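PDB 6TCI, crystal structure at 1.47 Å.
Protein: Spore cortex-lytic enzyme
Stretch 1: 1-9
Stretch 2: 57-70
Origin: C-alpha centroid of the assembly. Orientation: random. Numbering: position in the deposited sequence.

Stretch 1 (1-9) AFSNQVIQR
Stretch 2 (57-70) DGLAGAKTKQMLVK

A lysine, with its ammonium at the end of a long aliphatic arm, can pack like a hydrophobic residue along its stem and bond like a cation at its tip. The spore cortex-lytic enzyme offers a compact example, in which residues 1-9, extended for much of their length without forming a regular helix or strand, lie against a loop, 57-61, and the helix that begins at Ala62.

The backbones first meet as a single antiparallel bridge. Ile7 and Ala60 form its hydrogen-bonded pair: Ile7 N donates to Ala60 O at 3.0 Å, and Ala60 N returns the bond to Ile7 O at 2.8 Å, both nearly linear. Their CA atoms lie 5.0 Å apart, and the antiparallel register sets Val6 beside Gly61 and Gln8 beside Leu59. Ile7 (phi/psi -96/123) and Ala60 (-100/96) are both extended, and CA-H...O contacts flank the pair, from Val6 CA to Ala60 O at 3.5 Å and from Leu59 CA to Ile7 O at 3.6 Å. One water extends the link, accepting from Arg9 N and donating to Gly58 O, each at 2.8 Å. Gly58 adopts 79/15, where a CB would jam against the preceding carbonyl; Gly61 occupies the N-cap position, and Lys65 N bonds to Gly61 O at 2.9 Å in the first helical turn.

Polar chemistry then concentrates on Lys65. Its side chain (chi1 m, the rest t) points toward the first stretch and runs out fully extended, so that the ammonium reaches backbone carbonyls. Lys65 NZ donates to Ser3 O at 2.9 Å and to Gln5 O at a very short 2.4 Å, and a water accepts from Lys65 NZ at 2.7 Å while donating weakly to Asn4 O at 3.3 Å. A buried charge is thus met by carbonyl dipoles and water. Within the first stretch, Gln5 N donates to Ser3 OG at 3.2 Å, a bond across Asn4 that links the two residues whose carbonyls accept from Lys65 NZ.

Apolar contacts complete the packing. Phe2 (chi1 m, chi2 -58°) points toward the helix, and Lys65 CG lies over one face of its ring, 4.2 Å from the centroid and 25° off the normal, a CH-pi contact. Leu68 CD2 approaches the ring edge, 4.3 Å from Phe2 CZ, and Val69 CG2 lies 4.1 Å from Phe2 CE2. Farther along, Ile7 CG1 (chi1 m, chi2 t) touches Lys65 CE at 3.7 Å, Ile7 CB meets Ala60 CB at 4.1 Å, and Val6 CG1 (chi1 t) meets Leu59 CD2 at 4.1 Å.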

ATOM      1  N   ALA A   1      -4.509  11.683  -0.964  1.00 39.02           N
ATOM      2  CA  ALA A   1      -5.833  11.324  -1.461  1.00 36.24           C
ATOM      3  C   ALA A   1      -6.426  10.101  -0.751  1.00 32.91           C
ATOM      4  O   ALA A   1      -7.531   9.670  -1.076  1.00 34.54           O
ATOM      5  CB  ALA A   1      -5.791  11.103  -2.966  1.00 35.27           C
ATOM      6  N   PHE A   2      -5.694   9.543   0.210  1.00 27.73           N
ATOM      7  CA  PHE A   2      -6.210   8.423   0.988  1.00 24.44           C
ATOM      8  C   PHE A   2      -7.305   8.891   1.946  1.00 25.41           C
ATOM      9  O   PHE A   2      -7.287  10.018   2.443  1.00 27.75           O
ATOM     10  CB  PHE A   2      -5.089   7.799   1.822  1.00 20.96           C
ATOM     11  CG  PHE A   2      -4.120   6.958   1.030  1.00 18.60           C
ATOM     12  CD1 PHE A   2      -4.558   5.874   0.285  1.00 18.39           C
ATOM     13  CD2 PHE A   2      -2.759   7.238   1.064  1.00 18.23           C
ATOM     14  CE1 PHE A   2      -3.660   5.094  -0.429  1.00 17.92           C
ATOM     15  CE2 PHE A   2      -1.852   6.465   0.355  1.00 16.74           C
ATOM     16  CZ  PHE A   2      -2.303   5.390  -0.398  1.00 16.21           C
ATOM     17  N   SER A   3      -8.260   8.004   2.212  1.00 24.05           N
ATOM     18  CA  SER A   3      -9.217   8.221   3.285  1.00 24.50           C
ATOM     19  C   SER A   3      -8.536   7.959   4.627  1.00 24.44           C
ATOM     20  O   SER A   3      -7.369   7.558   4.692  1.00 24.31           O
ATOM     21  CB  SER A   3     -10.422   7.298   3.111  1.00 25.99           C
ATOM     22  OG  SER A   3     -10.102   5.985   3.545  1.00 27.19           O
ATOM     23  N   ASN A   4      -9.276   8.165   5.714  1.00 27.50           N
ATOM     24  CA  ASN A   4      -8.772   7.915   7.060  1.00 30.39           C
ATOM     25  C   ASN A   4      -8.988   6.475   7.526  1.00 30.91           C
ATOM     26  O   ASN A   4      -8.783   6.183   8.710  1.00 32.07           O
ATOM     27  CB  ASN A   4      -9.361   8.928   8.057  1.00 34.40           C
ATOM     28  CG  ASN A   4     -10.844   8.708   8.321  1.00 39.26           C
ATOM     29  OD1 ASN A   4     -11.484   7.854   7.706  1.00 41.36           O
ATOM     30  ND2 ASN A   4     -11.395   9.487   9.245  1.00 42.13           N
ATOM     31  N   GLN A   5      -9.394   5.578   6.632  1.00 27.16           N
ATOM     32  CA  GLN A   5      -9.648   4.187   6.978  1.00 26.21           C
ATOM     33  C   GLN A   5      -8.400   3.355   6.724  1.00 22.28           C
ATOM     34  O   GLN A   5      -7.678   3.578   5.748  1.00 23.77           O
ATOM     35  CB  GLN A   5     -10.805   3.625   6.152  1.00 30.94           C
ATOM     36  CG  GLN A   5     -12.071   4.449   6.245  1.00 36.31           C
ATOM     37  CD  GLN A   5     -12.658   4.432   7.640  1.00 41.12           C
ATOM     38  OE1 GLN A   5     -13.358   3.494   8.016  1.00 43.56           O
ATOM     39  NE2 GLN A   5     -12.367   5.472   8.420  1.00 42.50           N
ATOM     40  N   VAL A   6      -8.147   2.396   7.616  1.00 17.35           N
ATOM     41  CA  VAL A   6      -7.020   1.489   7.438  1.00 14.18           C
ATOM     42  C   VAL A   6      -7.267   0.625   6.211  1.00 15.24           C
ATOM     43  O   VAL A   6      -8.358   0.070   6.034  1.00 19.09           O
ATOM     44  CB  VAL A   6      -6.847   0.619   8.695  1.00 14.49           C
ATOM     45  CG1 VAL A   6      -5.830  -0.489   8.455  1.00 15.00           C
ATOM     46  CG2 VAL A   6      -6.427   1.470   9.892  1.00 16.55           C
ATOM     47  N   ILE A   7      -6.251   0.503   5.351  1.00 13.55           N
ATOM     48  CA  ILE A   7      -6.339  -0.317   4.146  1.00 12.91           C
ATOM     49  C   ILE A   7      -5.730  -1.672   4.459  1.00 12.83           C
ATOM     50  O   ILE A   7      -4.559  -1.757   4.852  1.00 12.88           O
ATOM     51  CB  ILE A   7      -5.614   0.332   2.959  1.00 13.63           C
ATOM     52  CG1 ILE A   7      -5.823   1.847   2.923  1.00 15.12           C
ATOM     53  CG2 ILE A   7      -6.067  -0.307   1.650  1.00 15.27           C
ATOM     54  CD1 ILE A   7      -5.024   2.517   1.813  1.00 17.56           C
ATOM     55  N   GLN A   8      -6.507  -2.738   4.275  1.00 13.67           N
ATOM     56  CA  GLN A   8      -6.015  -4.065   4.613  1.00 14.23           C
ATOM     57  C   GLN A   8      -6.618  -5.091   3.671  1.00 12.01           C
ATOM     58  O   GLN A   8      -7.512  -4.793   2.877  1.00 14.03           O
ATOM     59  CB  GLN A   8      -6.325  -4.422   6.064  1.00 18.64           C
ATOM     60  CG  GLN A   8      -7.793  -4.579   6.324  1.00 24.28           C
ATOM     61  CD  GLN A   8      -8.052  -5.212   7.669  1.00 29.61           C
ATOM     62  OE1 GLN A   8      -8.662  -4.604   8.542  1.00 33.59           O
ATOM     63  NE2 GLN A   8      -7.577  -6.439   7.845  1.00 32.01           N
ATOM     64  N   ARG A   9      -6.126  -6.317   3.805  1.00 13.64           N
ATOM     65  CA  ARG A   9      -6.590  -7.444   3.013  1.00 14.66           C
ATOM     66  C   ARG A   9      -8.111  -7.523   2.995  1.00 15.29           C
ATOM     67  O   ARG A   9      -8.772  -7.384   4.031  1.00 17.16           O
ATOM     68  CB  ARG A   9      -5.995  -8.703   3.629  1.00 17.73           C
ATOM     69  CG  ARG A   9      -6.629  -9.979   3.220  1.00 21.97           C
ATOM     70  CD  ARG A   9      -6.116 -11.066   4.111  1.00 24.77           C
ATOM     71  NE  ARG A   9      -6.404 -12.357   3.542  1.00 28.18           N
ATOM     72  CZ  ARG A   9      -5.861 -13.472   4.003  1.00 28.77           C
ATOM     73  NH1 ARG A   9      -5.025 -13.403   5.031  1.00 29.63           N
ATOM     74  NH2 ARG A   9      -6.154 -14.635   3.448  1.00 33.95           N
ATOM     75  N   ASP A  57       3.525  -5.324   8.762  1.00 16.37           N
ATOM     76  CA  ASP A  57       2.289  -6.018   9.105  1.00 16.96           C
ATOM     77  C   ASP A  57       1.309  -6.158   7.941  1.00 15.81           C
ATOM     78  O   ASP A  57       0.372  -6.960   8.017  1.00 17.21           O
ATOM     79  CB  ASP A  57       1.603  -5.361  10.302  1.00 18.79           C
ATOM     80  CG  ASP A  57       1.447  -3.866  10.136  1.00 18.88           C
ATOM     81  OD1 ASP A  57       1.179  -3.413   9.000  1.00 18.16           O
ATOM     82  OD2 ASP A  57       1.584  -3.140  11.151  1.00 22.94           O
ATOM     83  N   GLY A  58       1.503  -5.401   6.859  1.00 14.33           N
ATOM     84  CA  GLY A  58       0.583  -5.506   5.744  1.00 15.01           C
ATOM     85  C   GLY A  58      -0.725  -4.765   5.905  1.00 13.75           C
ATOM     86  O   GLY A  58      -1.654  -5.013   5.126  1.00 14.61           O
ATOM     87  N   LEU A  59      -0.829  -3.858   6.876  1.00 14.03           N
ATOM     88  CA  LEU A  59      -1.989  -2.989   7.037  1.00 14.63           C
ATOM     89  C   LEU A  59      -1.511  -1.555   6.902  1.00 13.68           C
ATOM     90  O   LEU A  59      -0.536  -1.167   7.551  1.00 15.86           O
ATOM     91  CB  LEU A  59      -2.623  -3.154   8.422  1.00 16.17           C
ATOM     92  CG  LEU A  59      -3.367  -4.456   8.726  1.00 18.36           C
ATOM     93  CD1 LEU A  59      -2.427  -5.466   9.346  1.00 22.08           C
ATOM     94  CD2 LEU A  59      -4.558  -4.194   9.645  1.00 19.09           C
ATOM     95  N   ALA A  60      -2.201  -0.760   6.085  1.00 11.32           N
ATOM     96  CA  ALA A  60      -1.795   0.626   5.855  1.00 12.35           C
ATOM     97  C   ALA A  60      -2.652   1.544   6.718  1.00 14.07           C
ATOM     98  O   ALA A  60      -3.772   1.897   6.342  1.00 14.33           O
ATOM     99  CB  ALA A  60      -1.859   0.992   4.376  1.00 13.22           C
ATOM    100  N   GLY A  61      -2.127   1.904   7.887  1.00 14.43           N
ATOM    101  CA  GLY A  61      -2.679   2.955   8.716  1.00 15.08           C
ATOM    102  C   GLY A  61      -2.041   4.293   8.396  1.00 14.68           C
ATOM    103  O   GLY A  61      -1.389   4.469   7.368  1.00 14.92           O
ATOM    104  N   ALA A  62      -2.228   5.247   9.318  1.00 17.39           N
ATOM    105  CA  ALA A  62      -1.804   6.627   9.064  1.00 18.23           C
ATOM    106  C   ALA A  62      -0.310   6.722   8.771  1.00 18.42           C
ATOM    107  O   ALA A  62       0.104   7.384   7.811  1.00 18.10           O
ATOM    108  CB  ALA A  62      -2.180   7.522  10.246  1.00 19.40           C
ATOM    109  N   LYS A  63       0.523   6.050   9.570  1.00 19.09           N
ATOM    110  CA  LYS A  63       1.965   6.214   9.408  1.00 18.51           C
ATOM    111  C   LYS A  63       2.458   5.592   8.106  1.00 16.43           C
ATOM    112  O   LYS A  63       3.331   6.156   7.429  1.00 15.99           O
ATOM    113  CB  LYS A  63       2.701   5.640  10.616  1.00 21.44           C
ATOM    114  CG  LYS A  63       2.783   6.613  11.790  1.00 27.33           C
ATOM    115  CD  LYS A  63       2.626   5.907  13.125  1.00 30.93           C
ATOM    116  N   THR A  64       1.899   4.444   7.727  1.00 14.04           N
ATOM    117  CA  THR A  64       2.289   3.810   6.473  1.00 13.17           C
ATOM    118  C   THR A  64       1.827   4.635   5.279  1.00 12.69           C
ATOM    119  O   THR A  64       2.582   4.821   4.316  1.00 13.59           O
ATOM    120  CB  THR A  64       1.724   2.390   6.407  1.00 14.10           C
ATOM    121  OG1 THR A  64       2.364   1.584   7.401  1.00 15.46           O
ATOM    122  CG2 THR A  64       1.995   1.763   5.044  1.00 15.66           C
ATOM    123  N   LYS A  65       0.587   5.128   5.311  1.00 14.61           N
ATOM    124  CA  LYS A  65       0.116   5.980   4.220  1.00 15.22           C
ATOM    125  C   LYS A  65       0.973   7.229   4.088  1.00 14.72           C
ATOM    126  O   LYS A  65       1.332   7.631   2.973  1.00 15.98           O
ATOM    127  CB  LYS A  65      -1.331   6.400   4.456  1.00 14.55           C
ATOM    128  CG  LYS A  65      -2.342   5.289   4.329  1.00 15.98           C
ATOM    129  CD  LYS A  65      -3.650   5.764   4.911  1.00 21.45           C
ATOM    130  CE  LYS A  65      -4.700   4.689   4.935  1.00 26.46           C
ATOM    131  NZ  LYS A  65      -5.936   5.212   5.583  1.00 27.62           N
ATOM    132  N   GLN A  66       1.293   7.870   5.215  1.00 14.35           N
ATOM    133  CA  GLN A  66       2.096   9.086   5.159  1.00 16.43           C
ATOM    134  C   GLN A  66       3.470   8.807   4.571  1.00 16.06           C
ATOM    135  O   GLN A  66       3.987   9.602   3.774  1.00 16.95           O
ATOM    136  CB  GLN A  66       2.213   9.700   6.552  1.00 21.62           C
ATOM    137  CG  GLN A  66       0.932  10.378   7.015  1.00 28.43           C
ATOM    138  CD  GLN A  66       0.854  10.529   8.519  1.00 35.03           C
ATOM    139  OE1 GLN A  66       1.859  10.393   9.222  1.00 38.39           O
ATOM    140  NE2 GLN A  66      -0.346  10.802   9.025  1.00 36.03           N
ATOM    141  N   MET A  67       4.068   7.669   4.938  1.00 16.39           N
ATOM    142  CA  MET A  67       5.364   7.304   4.380  1.00 16.97           C
ATOM    143  C   MET A  67       5.264   7.025   2.884  1.00 16.37           C
ATOM    144  O   MET A  67       6.158   7.398   2.119  1.00 17.65           O
ATOM    145  CB  MET A  67       5.916   6.087   5.120  1.00 18.06           C
ATOM    146  CG  MET A  67       7.309   5.675   4.683  1.00 19.68           C
ATOM    147  SD  MET A  67       8.595   6.764   5.323  1.00 23.57           S
ATOM    148  CE  MET A  67       8.534   6.364   7.065  1.00 25.69           C
ATOM    149  N   LEU A  68       4.185   6.372   2.454  1.00 14.97           N
ATOM    150  CA  LEU A  68       4.029   6.051   1.041  1.00 15.59           C
ATOM    151  C   LEU A  68       3.852   7.315   0.206  1.00 15.82           C
ATOM    152  O   LEU A  68       4.408   7.423  -0.896  1.00 17.62           O
ATOM    153  CB  LEU A  68       2.865   5.075   0.865  1.00 16.79           C
ATOM    154  CG  LEU A  68       2.688   4.511  -0.541  1.00 17.47           C
ATOM    155  CD1 LEU A  68       3.983   3.868  -1.042  1.00 17.94           C
ATOM    156  CD2 LEU A  68       1.526   3.523  -0.567  1.00 18.17           C
ATOM    157  N   VAL A  69       3.106   8.294   0.728  1.00 14.92           N
ATOM    158  CA  VAL A  69       2.971   9.580   0.051  1.00 15.35           C
ATOM    159  C   VAL A  69       4.314  10.302  -0.013  1.00 17.65           C
ATOM    160  O   VAL A  69       4.690  10.850  -1.057  1.00 20.26           O
ATOM    161  CB  VAL A  69       1.879  10.419   0.740  1.00 15.98           C
ATOM    162  CG1 VAL A  69       1.871  11.818   0.200  1.00 17.49           C
ATOM    163  CG2 VAL A  69       0.509   9.757   0.560  1.00 15.22           C
ATOM    164  N   LYS A  70       5.060  10.313   1.092  1.00 18.83           N
ATOM    165  CA  LYS A  70       6.372  10.954   1.096  1.00 22.00           C
ATOM    166  C   LYS A  70       7.326  10.272   0.121  1.00 23.88           C
ATOM    167  O   LYS A  70       8.088  10.941  -0.589  1.00 26.40           O
ATOM    168  CB  LYS A  70       6.940  10.944   2.517  1.00 24.82           C
ATOM    169  CG  LYS A  70       8.291  11.638   2.673  1.00 27.23           C
ATOM    170  CD  LYS A  70       8.775  11.573   4.120  1.00 30.68           C
ATOM    171  CE  LYS A  70      10.126  12.244   4.292  1.00 32.17           C
TER
HETATM  172  O   HOH W   1      -5.553   5.455   8.274  1.00 31.22           O
HETATM  173  O   HOH W   2      -3.720  -6.849   5.193  1.00 17.31           O